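Local coordinates for peptidase S15/CocE/NonD (Thaumarchaeota archaeon SCGC AB-539-E09, PDB 4PF1) that acts as an aminopeptidase, a serine peptidase of the alpha/beta-hydrolase fold that releases residues from the amino end of peptides, at the interface of chains A and B and the interface of chains A and C. Sequence-based numbering; all coordinates share one arbitrary frame. Chains: chain A/B/C, Peptidase S15/CocE/NonD.

Contact 1: the interface of chains A and B. Residues chain A 460, 462, 513, 522; chain B 229-230, 442.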
# COMPACT_ATOMS: atom_id res chain seq x y z
N ASP A 460 -0.98 10.55 17.17
CA ASP A 460 -2.23 10.49 17.92
C ASP A 460 -1.88 10.14 19.37
O ASP A 460 -1.14 9.19 19.62
CB ASP A 460 -3.19 9.46 17.29
CG ASP A 460 -4.50 9.25 18.03
OD1 ASP A 460 -4.99 10.21 18.67
OD2 ASP A 460 -5.07 8.14 17.92
N ARG A 462 -4.03 9.39 21.75
CA ARG A 462 -5.11 8.62 22.36
C ARG A 462 -4.57 7.41 23.15
O ARG A 462 -5.19 7.00 24.13
CB ARG A 462 -6.12 8.14 21.30
CG ARG A 462 -7.26 9.13 21.06
CD ARG A 462 -8.28 8.63 20.04
NE ARG A 462 -7.71 8.54 18.69
CZ ARG A 462 -8.43 8.56 17.57
NH1 ARG A 462 -9.75 8.67 17.62
NH2 ARG A 462 -7.82 8.48 16.39
N ASP A 513 -15.48 14.63 16.67
CA ASP A 513 -15.96 13.23 16.75
C ASP A 513 -16.05 12.60 15.37
O ASP A 513 -15.63 11.45 15.19
CB ASP A 513 -17.33 13.18 17.46
CG ASP A 513 -17.32 13.62 18.91
OD1 ASP A 513 -16.22 13.79 19.48
OD2 ASP A 513 -18.42 13.76 19.49
N GLY A 522 -11.47 11.07 12.90
CA GLY A 522 -12.42 11.37 13.96
C GLY A 522 -11.90 11.00 15.33
O GLY A 522 -11.48 9.86 15.54
N TYR B 229 -16.48 8.45 15.15
CA TYR B 229 -15.67 7.44 14.44
C TYR B 229 -15.07 6.43 15.45
O TYR B 229 -15.15 5.22 15.24
CB TYR B 229 -14.57 8.12 13.59
CG TYR B 229 -13.73 7.15 12.78
CD1 TYR B 229 -14.22 6.61 11.60
CD2 TYR B 229 -12.46 6.79 13.20
CE1 TYR B 229 -13.46 5.71 10.85
CE2 TYR B 229 -11.69 5.89 12.46
CZ TYR B 229 -12.20 5.35 11.29
OH TYR B 229 -11.44 4.45 10.58
N ASP B 230 -14.49 6.95 16.55
CA ASP B 230 -13.91 6.12 17.62
C ASP B 230 -15.02 5.64 18.56
O ASP B 230 -15.63 6.45 19.25
CB ASP B 230 -12.83 6.91 18.38
CG ASP B 230 -12.11 6.15 19.48
OD1 ASP B 230 -11.97 4.91 19.35
OD2 ASP B 230 -11.65 6.79 20.45
N PRO B 442 -7.95 4.41 17.02
CA PRO B 442 -9.42 4.36 17.16
C PRO B 442 -10.03 2.96 16.98
O PRO B 442 -9.64 2.23 16.06
CB PRO B 442 -9.91 5.32 16.06
CG PRO B 442 -8.84 5.23 15.00
CD PRO B 442 -7.55 5.09 15.77
O HOH W 1 -14.52 9.66 16.94
O HOH W 2 -11.59 9.45 20.10

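Contact 2: the interface of chains A and C. Residues chain A 215-216, 249, 252-254; chain C 18-20, 23.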
# COMPACT_ATOMS: atom_id res chain seq x y z
N GLU A 215 31.56 8.64 15.35
CA GLU A 215 32.86 8.76 16.03
C GLU A 215 33.64 7.45 16.26
O GLU A 215 34.78 7.52 16.73
CB GLU A 215 32.71 9.49 17.36
CG GLU A 215 32.14 10.89 17.20
CD GLU A 215 32.32 11.78 18.41
OE1 GLU A 215 32.49 11.24 19.53
OE2 GLU A 215 32.33 13.01 18.23
N ALA A 216 33.07 6.27 15.92
CA ALA A 216 33.86 5.03 16.06
C ALA A 216 35.02 5.04 15.05
O ALA A 216 36.15 4.74 15.42
CB ALA A 216 32.98 3.80 15.85
N GLY A 249 30.78 -0.71 24.09
CA GLY A 249 32.18 -0.34 24.30
C GLY A 249 32.49 1.07 23.85
O GLY A 249 33.41 1.28 23.06
N SER A 252 35.82 4.86 24.84
CA SER A 252 36.85 5.59 24.09
C SER A 252 36.26 6.63 23.10
O SER A 252 37.02 7.42 22.52
CB SER A 252 37.76 4.62 23.34
OG SER A 252 37.02 3.87 22.38
N ILE A 253 34.93 6.64 22.91
CA ILE A 253 34.27 7.60 22.01
C ILE A 253 34.13 8.95 22.75
O ILE A 253 33.51 9.02 23.81
CB ILE A 253 32.92 7.05 21.47
CG1 ILE A 253 33.18 5.94 20.41
CG2 ILE A 253 32.03 8.16 20.88
CD1 ILE A 253 32.11 4.90 20.30
N GLY A 254 34.79 9.98 22.21
CA GLY A 254 34.91 11.31 22.79
C GLY A 254 33.64 12.03 23.20
O GLY A 254 33.60 12.61 24.30
N ASP C 18 37.76 13.14 19.04
CA ASP C 18 36.75 12.27 19.63
C ASP C 18 36.86 10.85 19.09
O ASP C 18 36.42 9.91 19.75
CB ASP C 18 35.35 12.82 19.36
CG ASP C 18 34.95 14.06 20.16
OD1 ASP C 18 35.55 14.29 21.23
OD2 ASP C 18 33.99 14.74 19.75
N ILE C 19 37.42 10.70 17.87
CA ILE C 19 37.57 9.40 17.22
C ILE C 19 38.84 8.71 17.74
O ILE C 19 39.93 9.26 17.59
CB ILE C 19 37.54 9.52 15.67
CG1 ILE C 19 36.26 10.26 15.18
CG2 ILE C 19 37.68 8.13 15.00
CD1 ILE C 19 36.21 10.60 13.68
N PRO C 20 38.72 7.51 18.36
CA PRO C 20 39.93 6.82 18.85
C PRO C 20 40.79 6.31 17.69
O PRO C 20 40.27 6.06 16.60
CB PRO C 20 39.37 5.67 19.69
CG PRO C 20 38.03 5.40 19.11
CD PRO C 20 37.50 6.72 18.63
N PHE C 23 39.33 1.53 16.85
CA PHE C 23 38.12 1.09 17.52
C PHE C 23 37.87 -0.39 17.26
O PHE C 23 38.03 -0.87 16.13
CB PHE C 23 36.89 1.92 17.10
CG PHE C 23 35.68 1.70 17.98
CD1 PHE C 23 35.56 2.36 19.20
CD2 PHE C 23 34.68 0.80 17.62
CE1 PHE C 23 34.46 2.13 20.03
CE2 PHE C 23 33.58 0.57 18.45
CZ PHE C 23 33.48 1.24 19.65
O HOH W 3 38.78 4.58 15.06

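Contact 3: the interface of chains A and B. Residues chain A 465-468, 470, 472; chain B 434.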
# COMPACT_ATOMS: atom_id res chain seq x y z
N ALA A 465 -3.79 8.73 26.48
CA ALA A 465 -4.99 9.33 27.08
C ALA A 465 -5.74 8.37 28.02
O ALA A 465 -6.25 8.81 29.05
CB ALA A 465 -5.93 9.81 25.99
N SER A 466 -5.81 7.06 27.67
CA SER A 466 -6.53 6.07 28.47
C SER A 466 -5.67 5.49 29.60
O SER A 466 -6.20 4.75 30.44
CB SER A 466 -7.04 4.93 27.58
OG SER A 466 -5.96 4.22 27.00
N ARG A 467 -4.36 5.81 29.63
CA ARG A 467 -3.42 5.30 30.63
C ARG A 467 -3.63 5.93 32.00
O ARG A 467 -3.85 7.14 32.10
CB ARG A 467 -1.97 5.52 30.18
CG ARG A 467 -1.50 4.58 29.08
CD ARG A 467 -0.04 4.82 28.74
NE ARG A 467 0.86 4.43 29.83
CZ ARG A 467 1.61 3.34 29.83
NH1 ARG A 467 1.61 2.52 28.78
NH2 ARG A 467 2.39 3.06 30.87
N THR A 468 -3.53 5.12 33.07
CA THR A 468 -3.73 5.57 34.45
C THR A 468 -2.52 6.36 34.98
O THR A 468 -2.67 7.09 35.95
CB THR A 468 -4.07 4.39 35.37
OG1 THR A 468 -3.10 3.36 35.19
CG2 THR A 468 -5.47 3.85 35.13
N VAL A 470 -1.06 8.75 33.31
CA VAL A 470 -1.10 9.97 32.48
C VAL A 470 -2.31 10.81 32.91
O VAL A 470 -3.38 10.26 33.16
CB VAL A 470 -1.15 9.63 30.95
CG1 VAL A 470 -1.27 10.89 30.09
CG2 VAL A 470 0.06 8.80 30.51
N VAL A 472 -5.06 13.90 31.99
CA VAL A 472 -5.67 14.48 30.79
C VAL A 472 -6.68 15.59 31.17
O VAL A 472 -7.46 15.42 32.11
CB VAL A 472 -6.36 13.39 29.90
CG1 VAL A 472 -6.77 13.96 28.55
CG2 VAL A 472 -5.46 12.16 29.71
N LYS B 434 -11.12 5.12 33.07
CA LYS B 434 -10.07 4.88 32.08
C LYS B 434 -10.01 3.38 31.73
O LYS B 434 -9.04 2.70 32.11
CB LYS B 434 -8.71 5.38 32.62
CG LYS B 434 -8.59 6.89 32.71
CD LYS B 434 -7.14 7.32 32.64
CE LYS B 434 -7.00 8.81 32.75
NZ LYS B 434 -5.72 9.28 32.18

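Contact 1: the interface of chains A and B
In this S15-family peptidase, A:Arg462 at the first turn of helix 462-465 lies across B:Pro442, a loop residue that follows a cis peptide bond, and points its tip at B:Asp230, just ahead of helix 231-238. The patch belongs to a two-fold interface joining two copies, which may or may not be a pairing kept in solution. The flat guanidinium suits a proline: NH2 of A:Arg462 comes within 3.5 Å of CD of B:Pro442, and the pyrrolidine ring sits over one face, near the rim, at about a right angle. A:Asp460 fixes the rotation of this group. Its carboxylate OD2 accepts from NE of A:Arg462 on its syn lone pair at 2.8 Å, in the guanidinium plane, while NH2 reaches the same oxygen from above the carboxylate plane. The bend at chi3 (-67°) turns the arginine tip toward A:Asp460. NH1 of A:Arg462 also bonds the backbone O of A:Gly522 at 3.0 Å, on a lone pair.

Toward B:Asp230 the salt bridge is long, NH1 of A:Arg462 to the carboxylate OD2 at 3.9 Å, with the planes 77° apart; a water joins the same two atoms. A:Asp460 would probably offset much of the arginine's charge, B:Asp230 adding a longer-range attraction. Nearby, the backbone N of B:Tyr229 donates to the carbonyl O of A:Asp513 at 3.1 Å, and a second water links that O to the backbone N of B:Asp230.

Contact 2: the interface of chains A and C
C:Phe23 and C:Ile19, from the N-terminal segment of chain C, supply the apolar contacts on chain A. The phenylalanine ring receives the methyl CB of A:Ala216 over one face, toward the rim, 3.9 Å from CD2 of C:Phe23. CE1 of C:Phe23 meets CD1 of A:Ile253 at 3.6 Å. With CG anti to the backbone N (chi1 -167°), the ring is carried in between these two residues. CG1 of C:Ile19 lies 3.8 Å from CA of A:Glu215.

Other carbons pack against oxygens. CE1 of C:Phe23 is 3.3 Å from the carbonyl O of A:Gly249. CG of C:Pro20 rests 3.8 Å from the hydroxyl OG of A:Ser252, whose small side chain lets the proline ring come close.

Hydrogen bonding runs through backbone atoms. The N of A:Gly254, first residue of helix 254-261, donates to a lone pair of the O of C:Asp18 at 3.0 Å. A water connects the carbonyl oxygens of A:Ala216 and C:Pro20.

Between acids, OE2 of A:Glu215 and OD2 of C:Asp18 are 2.8 Å apart, their carboxylate planes 45° apart. Two charged carboxylates would repel here; if one is protonated the pair would probably be a hydrogen bond, but the structure alone does not show the proton. The start of helix 254-261 might ease the charge of C:Asp18, whereas A:Glu215 ends helix 204-215, which would not.

The site docks the N-terminal arm of one copy against another, and would tie the two together if this pairing persists in solution.

Contact 3: the interface of chains A and B
B:Lys434 runs as an extended arm alongside the backbone turn of A:Ser466 and A:Arg467, and its ammonium tip ends among three carbonyl groups. NZ of B:Lys434 donates to the O of A:Val470 at 2.7 Å, to the O of A:Arg467 at 2.8 Å and, more loosely, to the O of A:Ala465 at 3.2 Å. None is met squarely in its plane: the nitrogen is tilted by 33° from the carbonyl of A:Val470 and by a similar amount from that of A:Arg467, and stands above that of A:Ala465. A lysine suits the place because a tetrahedral ammonium can serve three acceptors spread around it, and its charge would probably be welcomed by the converging dipoles.

CG lies anti to the carbonyl carbon (chi1 -71°), which starts the chain off toward chain A. On the way, CB of B:Lys434 passes 3.4 Å from the O of A:Ser466. Further out, CD of B:Lys434 passes 3.3 Å from the O of A:Arg467. The methyl CG2 of A:Val472 approaches obliquely and stops 3.8 Å from NZ of B:Lys434, a small apolar flank beside the polar tip. A methionine in place of B:Lys434 would lack the ammonium, and the carbonyls of A:Ala465, A:Arg467 and A:Val470 would probably be left without this donor and the turn freer to shift.

In the fold, the turn joins helix 462-465, which ends at A:Ala465, to strand 471-474, whereas B:Lys434 comes from a loop beyond strand 425-430 of its own chain.

Contact 1 and contact 3 belong to the same A/B interface, their C-alpha centres about 15 Å apart, and share helix 462-465: contact 1 uses its first residue, contact 3 its last. Chain B contributes B:Lys434 to contact 3 and B:Pro442, eight residues on, to contact 1, which also draws on B:Tyr229 and B:Asp230. Contact 2 lies on a different partner, its C-alpha centre about 47 Å from that of contact 1 and about 42 Å from that of contact 3. Chain A thus meets B and C through separate two-fold surfaces, which can build the four-copy assembly, though the structure alone does not show this form in solution.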